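PDB 2ZUX: YesW protein from Bacillus subtilis, which cleaves rhamnogalacturonan of plant cell walls by endo-type elimination, releasing oligosaccharides, and needs calcium or manganese for activity. Local coordinates for residues Q89-V94 and A524-T529. Residues are numbered along the deposited sequence; the frame is centred on the assembly and turned at random.
Sequences QPYHSV and ALRIYT
Tyr91 and Arg526 stack across an antiparallel strand pair in which 91-94, an early strand of the chain, runs beside 524-528, some 430 residues later. The pairing fits the "Velcro" closure of propellers, where an early strand completes a blade built from late sequence: 524-528 also pairs with 514-519. His92 with Ile527 and Val94 with Leu525 are the hydrogen-bonded pairs, each exchanging two N-H...O bonds (Val94 N to Leu525 O, 2.7 Å).

The tight part is the aromatic face. Tyr91 CG sits between the backbone N and the carbonyl carbon (chi1 54°), which brings it to 3.9 Å from Arg526 CD; that CD lies over the ring, 3.6 Å from the Tyr91 centroid. The guanidinium lies flat and off-centre on the ring, planes 7° apart, with Arg526 CZ 3.5 Å from Tyr91 OH. Tyr91 CB in turn sits over the centre of the Tyr528 ring. Arg526 NH1 reaches Tyr528 OH in the guanidinium plane at 3.2 Å and also bonds to Ser489 O, two bonds that probably help hold the guanidinium in its orientation. An alanine in place of this arginine would probably strip most of the cover from one face of the Tyr91 ring and leave Tyr528 OH without this donor.

The other face is buried and apolar, Val94 CG2 meeting Ile527 CD1 at 4.0 Å. By contrast, water enters at the margins: one molecule links Ser93 OG to Arg526 NE, and beyond the last strand pair another donates to both Pro90 O and Thr529 O, at 2.7 Å from each.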
loop_
_atom_site.group_PDB
_atom_site.type_symbol
_atom_site.label_atom_id
_atom_site.label_comp_id
_atom_site.label_asym_id
_atom_site.label_seq_id
_atom_site.Cartn_x
_atom_site.Cartn_y
_atom_site.Cartn_z
ATOM N N GLN A 89 18.562 -7.599 -16.777
ATOM C CA GLN A 89 18.010 -8.657 -15.928
ATOM C C GLN A 89 16.486 -8.472 -15.849
ATOM O O GLN A 89 15.987 -7.389 -16.164
ATOM C CB GLN A 89 18.634 -8.602 -14.534
ATOM C CG GLN A 89 20.146 -8.872 -14.513
ATOM C CD GLN A 89 20.781 -8.481 -13.203
ATOM O OE1 GLN A 89 20.580 -7.368 -12.708
ATOM N NE2 GLN A 89 21.556 -9.388 -12.629
ATOM N N PRO A 90 15.736 -9.533 -15.470
ATOM C CA PRO A 90 14.263 -9.407 -15.364
ATOM C C PRO A 90 13.784 -8.450 -14.258
ATOM O O PRO A 90 12.590 -8.139 -14.169
ATOM C CB PRO A 90 13.799 -10.839 -15.075
ATOM C CG PRO A 90 14.963 -11.722 -15.441
ATOM C CD PRO A 90 16.187 -10.905 -15.181
ATOM N N TYR A 91 14.716 -8.003 -13.429
ATOM C CA TYR A 91 14.451 -7.035 -12.379
ATOM C C TYR A 91 15.456 -5.901 -12.468
ATOM O O TYR A 91 16.550 -6.067 -13.025
ATOM C CB TYR A 91 14.552 -7.693 -10.998
ATOM C CG TYR A 91 15.860 -8.417 -10.757
ATOM C CD1 TYR A 91 16.983 -7.740 -10.283
ATOM C CD2 TYR A 91 15.969 -9.781 -11.002
ATOM C CE1 TYR A 91 18.189 -8.407 -10.069
ATOM C CE2 TYR A 91 17.164 -10.456 -10.790
ATOM C CZ TYR A 91 18.262 -9.759 -10.320
ATOM O OH TYR A 91 19.449 -10.429 -10.106
ATOM N N HIS A 92 15.095 -4.764 -11.891
ATOM C CA HIS A 92 15.992 -3.639 -11.766
ATOM C C HIS A 92 16.441 -3.539 -10.311
ATOM O O HIS A 92 15.609 -3.528 -9.402
ATOM C CB HIS A 92 15.276 -2.358 -12.170
ATOM C CG HIS A 92 16.120 -1.141 -12.022
ATOM N ND1 HIS A 92 15.976 -0.243 -10.986
ATOM C CD2 HIS A 92 17.160 -0.700 -12.763
ATOM C CE1 HIS A 92 16.878 0.713 -11.114
ATOM N NE2 HIS A 92 17.612 0.458 -12.182
ATOM N N SER A 93 17.751 -3.456 -10.085
ATOM C CA SER A 93 18.301 -3.363 -8.736
ATOM C C SER A 93 18.531 -1.931 -8.294
ATOM O O SER A 93 19.143 -1.139 -9.006
ATOM C CB SER A 93 19.618 -4.138 -8.627
ATOM O OG SER A 93 19.391 -5.521 -8.804
ATOM N N VAL A 94 18.026 -1.610 -7.106
ATOM C CA VAL A 94 18.308 -0.344 -6.452
ATOM C C VAL A 94 19.255 -0.655 -5.298
ATOM O O VAL A 94 18.837 -1.238 -4.301
ATOM C CB VAL A 94 17.009 0.316 -5.912
ATOM C CG1 VAL A 94 17.312 1.681 -5.300
ATOM C CG2 VAL A 94 15.961 0.453 -7.022
ATOM N N ALA A 524 20.323 -4.616 -1.672
ATOM C CA ALA A 524 19.579 -4.019 -2.775
ATOM C C ALA A 524 18.094 -4.321 -2.656
ATOM O O ALA A 524 17.695 -5.282 -1.995
ATOM C CB ALA A 524 20.109 -4.536 -4.119
ATOM N N LEU A 525 17.293 -3.480 -3.299
ATOM C CA LEU A 525 15.910 -3.824 -3.631
ATOM C C LEU A 525 15.858 -4.208 -5.101
ATOM O O LEU A 525 16.546 -3.596 -5.922
ATOM C CB LEU A 525 14.969 -2.644 -3.386
ATOM C CG LEU A 525 14.874 -2.077 -1.967
ATOM C CD1 LEU A 525 13.969 -0.863 -1.962
ATOM C CD2 LEU A 525 14.376 -3.128 -0.980
ATOM N N ARG A 526 15.058 -5.213 -5.430
ATOM C CA ARG A 526 14.856 -5.615 -6.812
ATOM C C ARG A 526 13.435 -5.297 -7.225
ATOM O O ARG A 526 12.491 -5.685 -6.535
ATOM C CB ARG A 526 15.089 -7.112 -6.977
ATOM C CG ARG A 526 16.511 -7.577 -6.724
ATOM C CD ARG A 526 16.585 -9.054 -6.989
ATOM N NE ARG A 526 17.914 -9.609 -6.764
ATOM C CZ ARG A 526 18.180 -10.908 -6.830
ATOM N NH1 ARG A 526 17.213 -11.768 -7.117
ATOM N NH2 ARG A 526 19.413 -11.340 -6.604
ATOM N N ILE A 527 13.291 -4.590 -8.344
ATOM C CA ILE A 527 11.974 -4.280 -8.880
ATOM C C ILE A 527 11.708 -5.208 -10.059
ATOM O O ILE A 527 12.386 -5.112 -11.083
ATOM C CB ILE A 527 11.876 -2.821 -9.363
ATOM C CG1 ILE A 527 12.370 -1.848 -8.280
ATOM C CG2 ILE A 527 10.436 -2.510 -9.796
ATOM C CD1 ILE A 527 12.389 -0.384 -8.725
ATOM N N TYR A 528 10.742 -6.109 -9.903
ATOM C CA TYR A 528 10.333 -7.021 -10.967
ATOM C C TYR A 528 9.140 -6.422 -11.697
ATOM O O TYR A 528 8.182 -5.981 -11.066
ATOM C CB TYR A 528 9.932 -8.375 -10.379
ATOM C CG TYR A 528 11.093 -9.200 -9.860
ATOM C CD1 TYR A 528 11.571 -10.296 -10.585
ATOM C CD2 TYR A 528 11.710 -8.894 -8.649
ATOM C CE1 TYR A 528 12.641 -11.058 -10.106
ATOM C CE2 TYR A 528 12.776 -9.652 -8.167
ATOM C CZ TYR A 528 13.230 -10.722 -8.902
ATOM O OH TYR A 528 14.290 -11.464 -8.411
ATOM N N THR A 529 9.210 -6.390 -13.024
ATOM C CA THR A 529 8.096 -5.974 -13.867
ATOM C C THR A 529 7.790 -7.120 -14.815
ATOM O O THR A 529 8.699 -7.815 -15.267
ATOM C CB THR A 529 8.393 -4.650 -14.627
ATOM O OG1 THR A 529 7.174 -4.109 -15.157
ATOM C CG2 THR A 529 9.398 -4.845 -15.770
HETATM O O HOH W 1 10.668 -9.628 -15.328
HETATM O O HOH W 2 20.022 -7.423 -6.846
#